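Long-range contacts in cellulase (Xanthomonas axonopodis pv. citri, PDB 5HOS), which probably cleaves internal beta-1,4-glucosidic bonds of cellulose and related glucans, as an endoglucanase of glycoside hydrolase family 5: residues 62-68 / 326-330; 164-169 / 208-214; 143-147 / 182-186. One frame throughout, in Å; residues are numbered along the deposited sequence.

All three contacts lie on the outer layer of one (beta/alpha)8 barrel, whose eight parallel strands follow one another round the sheet in chain order. Contact 1 brackets the other two along the sequence and joins the end of helix 57-65 to the turn before the last helix, 330-341, closing the ring of helices near its seam. Contacts 2 and 3 interleave: helix 165-181 starts in contact 2 and runs out into the turn of contact 3, so that both of its ends are tied to neighbouring segments. Their centres lie about 26 Å apart; the centre of contact 1 is about 36 Å from that of contact 2, across the chain's centre, and about 31 Å from that of contact 3.

Contact 1 of 3, residues 62-68 / 326-330; sequences YFAGKHM and DKPQM
Asp326 is held by Tyr62 of helix 57-65 and Lys66 just after it, while Met330 packs against Lys66 on the inner side. The carboxylate is shared out by oxygen. Lys66 NZ reaches OD2 of Asp326 at 2.6 Å on its syn lone pair, forming a salt bridge, whereas Tyr62 OH donates to Asp326 OD1 at 2.7 Å from well above the carboxylate plane. That plane is turned 65° from the phenol ring, and OD1 lies at the ring's edge. A water donates to Tyr62 OH and accepts from Lys327 N, extending the polar network toward the type I turn of Lys327 to Met330. These groups form the partly exposed side of the contact.

The inner side is apolar and buried. Met330 has CG anti to its backbone N (chi1 -169°) and then curls twice, which lays its CG against Lys66 CD at 3.7 Å and its SD near Lys66 CB at 3.8 Å. Its methyl goes deeper: Met330 CE touches the edge of the Phe63 ring at CE1, 3.8 Å away, and meets Met68 CE tip to tip at 4.0 Å. Past His67, whose positive phi completes a Schellman motif ending the helix, Met68 also packs on Leu333 and Ala337 of helix 330-341. Phe63 rests on Val32 and Leu34 of strand 29-34 and on Ala306 of strand 298-306, where the first and last strands of the barrel adjoin.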
# COMPACT_ATOMS: atom_id res chain seq x y z
N TYR A 62 13.12 0.75 -14.80
CA TYR A 62 13.69 1.96 -14.21
C TYR A 62 13.86 1.85 -12.69
O TYR A 62 14.94 2.09 -12.16
CB TYR A 62 12.86 3.21 -14.55
CG TYR A 62 13.34 4.42 -13.77
CD1 TYR A 62 14.54 5.05 -14.10
CD2 TYR A 62 12.64 4.89 -12.66
CE1 TYR A 62 15.01 6.14 -13.38
CE2 TYR A 62 13.10 5.98 -11.93
CZ TYR A 62 14.28 6.60 -12.29
OH TYR A 62 14.73 7.68 -11.56
N PHE A 63 12.79 1.47 -12.00
CA PHE A 63 12.83 1.42 -10.54
C PHE A 63 13.70 0.28 -10.03
O PHE A 63 14.39 0.43 -9.03
CB PHE A 63 11.42 1.45 -9.94
CG PHE A 63 10.77 2.79 -10.08
CD1 PHE A 63 11.25 3.88 -9.35
CD2 PHE A 63 9.73 2.99 -10.97
CE1 PHE A 63 10.68 5.15 -9.49
CE2 PHE A 63 9.16 4.26 -11.12
CZ PHE A 63 9.64 5.33 -10.38
N ALA A 64 13.72 -0.84 -10.76
CA ALA A 64 14.67 -1.93 -10.47
C ALA A 64 16.11 -1.46 -10.61
O ALA A 64 16.96 -1.80 -9.78
CB ALA A 64 14.41 -3.13 -11.37
N GLY A 65 16.38 -0.65 -11.65
CA GLY A 65 17.72 -0.07 -11.84
C GLY A 65 18.13 0.85 -10.69
O GLY A 65 19.32 1.00 -10.42
N LYS A 66 17.15 1.44 -10.02
CA LYS A 66 17.38 2.22 -8.79
C LYS A 66 17.35 1.36 -7.51
O LYS A 66 17.25 1.91 -6.41
CB LYS A 66 16.35 3.35 -8.69
CG LYS A 66 16.44 4.36 -9.82
CD LYS A 66 17.68 5.24 -9.70
CE LYS A 66 18.29 5.56 -11.04
NZ LYS A 66 19.54 6.34 -10.85
N HIS A 67 17.47 0.04 -7.67
CA HIS A 67 17.61 -0.93 -6.58
C HIS A 67 16.33 -1.18 -5.76
O HIS A 67 16.41 -1.74 -4.67
CB HIS A 67 18.79 -0.58 -5.67
CG HIS A 67 20.01 -0.18 -6.42
ND1 HIS A 67 20.73 -1.08 -7.19
CD2 HIS A 67 20.61 1.02 -6.58
CE1 HIS A 67 21.73 -0.45 -7.76
NE2 HIS A 67 21.69 0.82 -7.41
N MET A 68 15.18 -0.80 -6.30
CA MET A 68 13.89 -1.13 -5.68
C MET A 68 13.48 -2.51 -6.16
O MET A 68 13.74 -2.87 -7.31
CB MET A 68 12.82 -0.11 -6.06
CG MET A 68 12.99 1.18 -5.30
SD MET A 68 11.97 2.50 -5.95
CE MET A 68 12.33 3.77 -4.74
N ASP A 326 16.58 11.38 -12.96
CA ASP A 326 16.03 11.08 -11.64
C ASP A 326 15.47 12.33 -10.98
O ASP A 326 16.01 13.43 -11.16
CB ASP A 326 17.10 10.51 -10.71
CG ASP A 326 17.69 9.23 -11.20
OD1 ASP A 326 17.15 8.61 -12.14
OD2 ASP A 326 18.72 8.82 -10.62
N LYS A 327 14.40 12.14 -10.22
CA LYS A 327 13.89 13.20 -9.36
C LYS A 327 14.75 13.32 -8.09
O LYS A 327 15.44 12.35 -7.72
CB LYS A 327 12.42 12.94 -9.00
CG LYS A 327 11.47 13.09 -10.18
CD LYS A 327 11.18 14.56 -10.50
CE LYS A 327 9.91 14.71 -11.33
NZ LYS A 327 10.06 14.12 -12.68
N PRO A 328 14.73 14.49 -7.42
CA PRO A 328 15.62 14.74 -6.28
C PRO A 328 15.59 13.69 -5.18
O PRO A 328 16.65 13.23 -4.75
CB PRO A 328 15.13 16.09 -5.74
CG PRO A 328 14.61 16.79 -6.95
CD PRO A 328 14.00 15.72 -7.82
N GLN A 329 14.40 13.26 -4.77
CA GLN A 329 14.27 12.34 -3.64
C GLN A 329 14.86 10.96 -3.91
O GLN A 329 15.18 10.24 -2.96
CB GLN A 329 12.80 12.19 -3.21
CG GLN A 329 12.14 13.49 -2.75
CD GLN A 329 11.37 14.19 -3.86
OE1 GLN A 329 11.83 14.26 -5.00
NE2 GLN A 329 10.20 14.72 -3.52
N MET A 330 15.02 10.59 -5.19
CA MET A 330 15.62 9.31 -5.56
C MET A 330 17.08 9.15 -5.09
O MET A 330 17.53 8.03 -4.86
CB MET A 330 15.52 9.08 -7.08
CG MET A 330 15.87 7.67 -7.55
SD MET A 330 14.94 6.35 -6.74
CE MET A 330 13.27 6.77 -7.27
O HOH W 1 13.40 9.41 -9.94

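Contact 2 of 3, residues 164-169 / 208-214; sequences DPQAWA and QSNAVAM
Pro165 and Ala213 are the two bumps that bring the start of helix 165-181 against the short helix 210-213. The methyl of Ala213 sits over the first turn of the longer helix, with its CB 3.3 Å from Pro165 O and the CB atoms of Pro165 and Ala169 on its flanks. Gln166, bent at chi2, brings its amide over the same alanine, its OE1 lying 3.5 Å from Ala213 CA. With only a methyl on Ala213, the backbones come close: the CA atoms of Gln166 and Ala213 are 4.9 Å apart. In return the Pro165 ring fills the hollow at the beginning of helix 210-213, with CB 3.5 Å from Ser209 C and CG 3.6 Å from Gln208 O. Asn210 OD1, which accepts from Ala193 N, borders this hollow.

Further along, Met214 SD nestles beside Ala169 CB at 4.1 Å and makes an oblique Met-aromatic contact with Trp168, 5.2 Å from the centroid of its five-membered ring. No direct hydrogen bond crosses between the segments; at the rim a water that accepts from Ser209 N lies within hydrogen-bonding distance of Gln208 OE1 (2.8 Å) and Gln166 OE1, linking the two segments. Both helices start with a side-chain N-cap, Asp164 and Ser209. With Trp168 NE1 bonded to Pro191 O at the end of strand 188-191, the pairing belongs to the loop-bearing, strand-C-terminal end of a (beta/alpha)8 barrel.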
# COMPACT_ATOMS: atom_id res chain seq x y z
N ASP A 164 -15.34 1.90 11.93
CA ASP A 164 -14.56 1.99 13.15
C ASP A 164 -13.58 0.82 13.20
O ASP A 164 -13.83 -0.24 12.59
CB ASP A 164 -15.44 2.07 14.39
CG ASP A 164 -15.87 0.72 14.87
OD1 ASP A 164 -15.12 0.09 15.65
OD2 ASP A 164 -16.96 0.30 14.47
N PRO A 165 -12.46 1.01 13.92
CA PRO A 165 -11.38 0.03 13.93
C PRO A 165 -11.78 -1.41 14.28
O PRO A 165 -11.24 -2.33 13.69
CB PRO A 165 -10.41 0.61 14.97
CG PRO A 165 -10.58 2.08 14.81
CD PRO A 165 -12.06 2.23 14.67
N GLN A 166 -12.72 -1.59 15.22
CA GLN A 166 -13.13 -2.96 15.60
C GLN A 166 -13.94 -3.65 14.48
O GLN A 166 -13.74 -4.83 14.20
CB GLN A 166 -13.90 -2.95 16.93
CG GLN A 166 -13.85 -4.28 17.66
CD GLN A 166 -12.44 -4.71 18.08
OE1 GLN A 166 -11.76 -4.03 18.87
NE2 GLN A 166 -11.99 -5.84 17.55
N ALA A 167 -14.85 -2.90 13.85
CA ALA A 167 -15.63 -3.44 12.73
C ALA A 167 -14.73 -3.73 11.55
O ALA A 167 -14.93 -4.73 10.85
CB ALA A 167 -16.72 -2.46 12.32
N TRP A 168 -13.76 -2.86 11.31
CA TRP A 168 -12.79 -3.09 10.24
C TRP A 168 -11.97 -4.36 10.51
O TRP A 168 -11.81 -5.18 9.62
CB TRP A 168 -11.86 -1.90 10.01
CG TRP A 168 -10.76 -2.32 9.10
CD1 TRP A 168 -9.46 -2.48 9.42
CD2 TRP A 168 -10.91 -2.77 7.75
NE1 TRP A 168 -8.76 -2.96 8.34
CE2 TRP A 168 -9.63 -3.16 7.30
CE3 TRP A 168 -11.99 -2.88 6.86
CZ2 TRP A 168 -9.40 -3.64 6.01
CZ3 TRP A 168 -11.76 -3.35 5.58
CH2 TRP A 168 -10.48 -3.72 5.17
N ALA A 169 -11.46 -4.51 11.73
CA ALA A 169 -10.68 -5.71 12.08
C ALA A 169 -11.45 -7.00 11.83
O ALA A 169 -10.87 -7.97 11.38
CB ALA A 169 -10.21 -5.66 13.52
N GLN A 208 -12.70 3.18 20.27
CA GLN A 208 -12.06 2.06 19.57
C GLN A 208 -10.85 2.54 18.77
O GLN A 208 -10.90 3.58 18.11
CB GLN A 208 -13.07 1.39 18.63
CG GLN A 208 -14.39 1.03 19.29
CD GLN A 208 -14.22 0.26 20.58
OE1 GLN A 208 -13.61 -0.80 20.60
NE2 GLN A 208 -14.77 0.79 21.67
N SER A 209 -9.78 1.76 18.83
CA SER A 209 -8.51 2.12 18.18
C SER A 209 -7.93 0.95 17.42
O SER A 209 -8.24 -0.21 17.71
CB SER A 209 -7.49 2.57 19.22
OG SER A 209 -7.13 1.49 20.08
N ASN A 210 -7.05 1.27 16.47
CA ASN A 210 -6.26 0.23 15.82
C ASN A 210 -5.40 -0.55 16.81
O ASN A 210 -5.27 -1.76 16.67
CB ASN A 210 -5.40 0.80 14.70
CG ASN A 210 -6.24 1.26 13.52
OD1 ASN A 210 -7.31 0.71 13.27
ND2 ASN A 210 -5.77 2.27 12.81
N ALA A 211 -4.85 0.14 17.81
CA ALA A 211 -4.02 -0.51 18.83
C ALA A 211 -4.71 -1.68 19.53
O ALA A 211 -4.06 -2.68 19.86
CB ALA A 211 -3.53 0.51 19.85
N VAL A 212 -6.02 -1.55 19.75
CA VAL A 212 -6.81 -2.62 20.36
C VAL A 212 -7.29 -3.59 19.27
O VAL A 212 -7.05 -4.80 19.34
CB VAL A 212 -8.01 -2.05 21.16
CG1 VAL A 212 -8.90 -3.17 21.69
CG2 VAL A 212 -7.50 -1.19 22.31
N ALA A 213 -7.96 -3.04 18.27
CA ALA A 213 -8.64 -3.85 17.26
C ALA A 213 -7.70 -4.77 16.48
O ALA A 213 -8.01 -5.94 16.24
CB ALA A 213 -9.42 -2.96 16.31
N MET A 214 -6.53 -4.25 16.13
CA MET A 214 -5.59 -4.98 15.29
C MET A 214 -4.70 -5.93 16.08
O MET A 214 -4.09 -6.80 15.48
CB MET A 214 -4.76 -4.00 14.46
CG MET A 214 -5.60 -3.10 13.54
SD MET A 214 -6.68 -3.93 12.33
CE MET A 214 -5.45 -4.90 11.48
O HOH W 2 -10.99 -0.94 19.52

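Contact 3 of 3, residues 143-147 / 182-186; sequences AIAFK and TGATN
An ST turn at the close of helix 165-181 receives the end of helix 132-145, its Thr182 lying against Ala143, Ile144 and Lys147. With chi1 at 71°, the Thr182 hydroxyl is tucked back over its own backbone, where OG1 accepts from Ala184 N at 3.2 Å; the same oxygen also bonds to Ile179 O, one turn back in the helix. Ala143 CB packs 3.6 Å from Thr182 OG1, and the threonine's other branch, CG2, touches Ile144 CG1 at 4.0 Å. Next to it the methyls of Ala143 and Ala184 meet.

Lys147 crosses the outside of this turn fully extended. Its CG lies 3.9 Å from Ala184 CA, its CE passes along Gly183, and its NZ ends on Thr182 O at 3.0 Å, in the carbonyl plane and with a C=O...N angle of 156°. Because this carbonyl stands just past the C-terminus of helix 165-181, the lysine's charge probably interacts favourably with the helix dipole. Lys147 and Thr182 thus join helices 132-145 and 165-181, neighbours in the outer layer of the (beta/alpha)8 barrel, at the end where the chain leaves each helix for the next strand, 152-155 or 188-191.

Nearer the barrel a second polar link forms. Asn186 ND2 donates to Phe146 O at 3.2 Å in a fairly straight bond, N-H...O 157°, approaching in the plane of its own amide but tilted from that of the carbonyl. The other partners of this amide fix its rotation: ND2 also bonds to Val152 O, and OD1 accepts from Ser148 N. The Phe146 ring itself leads away from Asn186, packing on strand 152-155 and helix 90-105 and making a cation-pi contact with Arg97.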
# COMPACT_ATOMS: atom_id res chain seq x y z
N ALA A 143 -7.25 -14.27 -4.68
CA ALA A 143 -6.36 -15.28 -4.12
C ALA A 143 -6.22 -16.46 -5.07
O ALA A 143 -5.12 -16.97 -5.26
CB ALA A 143 -6.85 -15.75 -2.76
N ILE A 144 -7.34 -16.89 -5.67
CA ILE A 144 -7.32 -17.98 -6.64
C ILE A 144 -6.50 -17.59 -7.88
O ILE A 144 -5.67 -18.37 -8.33
CB ILE A 144 -8.75 -18.46 -7.02
CG1 ILE A 144 -9.40 -19.16 -5.82
CG2 ILE A 144 -8.72 -19.41 -8.22
CD1 ILE A 144 -10.91 -19.29 -5.88
N ALA A 145 -6.74 -16.39 -8.41
CA ALA A 145 -6.06 -15.93 -9.62
C ALA A 145 -4.54 -15.87 -9.48
O ALA A 145 -3.83 -16.16 -10.44
CB ALA A 145 -6.59 -14.57 -10.05
N PHE A 146 -4.05 -15.51 -8.28
CA PHE A 146 -2.62 -15.38 -8.02
C PHE A 146 -2.13 -16.32 -6.94
O PHE A 146 -1.15 -16.01 -6.26
CB PHE A 146 -2.31 -13.93 -7.67
CG PHE A 146 -2.57 -13.00 -8.80
CD1 PHE A 146 -1.70 -12.97 -9.89
CD2 PHE A 146 -3.69 -12.19 -8.81
CE1 PHE A 146 -1.95 -12.14 -10.97
CE2 PHE A 146 -3.94 -11.36 -9.89
CZ PHE A 146 -3.07 -11.33 -10.96
N LYS A 147 -2.78 -17.48 -6.85
CA LYS A 147 -2.58 -18.44 -5.75
C LYS A 147 -1.12 -18.83 -5.58
O LYS A 147 -0.54 -19.48 -6.44
CB LYS A 147 -3.42 -19.70 -5.95
CG LYS A 147 -3.29 -20.71 -4.80
CD LYS A 147 -4.25 -21.88 -4.96
CE LYS A 147 -3.91 -23.01 -4.01
NZ LYS A 147 -4.97 -24.06 -4.03
N THR A 182 -8.48 -20.67 0.41
CA THR A 182 -8.14 -21.02 -0.98
C THR A 182 -6.85 -21.83 -1.11
O THR A 182 -6.60 -22.41 -2.16
CB THR A 182 -7.95 -19.80 -1.91
OG1 THR A 182 -6.74 -19.10 -1.56
CG2 THR A 182 -9.15 -18.86 -1.86
N GLY A 183 -6.02 -21.82 -0.08
CA GLY A 183 -4.70 -22.46 -0.10
C GLY A 183 -3.57 -21.51 -0.47
O GLY A 183 -2.41 -21.87 -0.39
N ALA A 184 -3.90 -20.28 -0.84
CA ALA A 184 -2.91 -19.29 -1.21
C ALA A 184 -2.00 -18.95 -0.04
O ALA A 184 -2.47 -18.65 1.07
CB ALA A 184 -3.60 -18.03 -1.70
N THR A 185 -0.69 -19.01 -0.29
CA THR A 185 0.33 -18.76 0.72
C THR A 185 0.97 -17.38 0.64
O THR A 185 1.96 -17.12 1.33
CB THR A 185 1.46 -19.80 0.58
OG1 THR A 185 1.99 -19.72 -0.75
CG2 THR A 185 0.92 -21.18 0.84
N ASN A 186 0.40 -16.49 -0.17
CA ASN A 186 0.95 -15.17 -0.37
C ASN A 186 1.02 -14.34 0.90
O ASN A 186 0.22 -14.51 1.83
CB ASN A 186 0.11 -14.38 -1.37
CG ASN A 186 -0.18 -15.16 -2.64
OD1 ASN A 186 -0.87 -16.18 -2.59
ND2 ASN A 186 0.28 -14.67 -3.75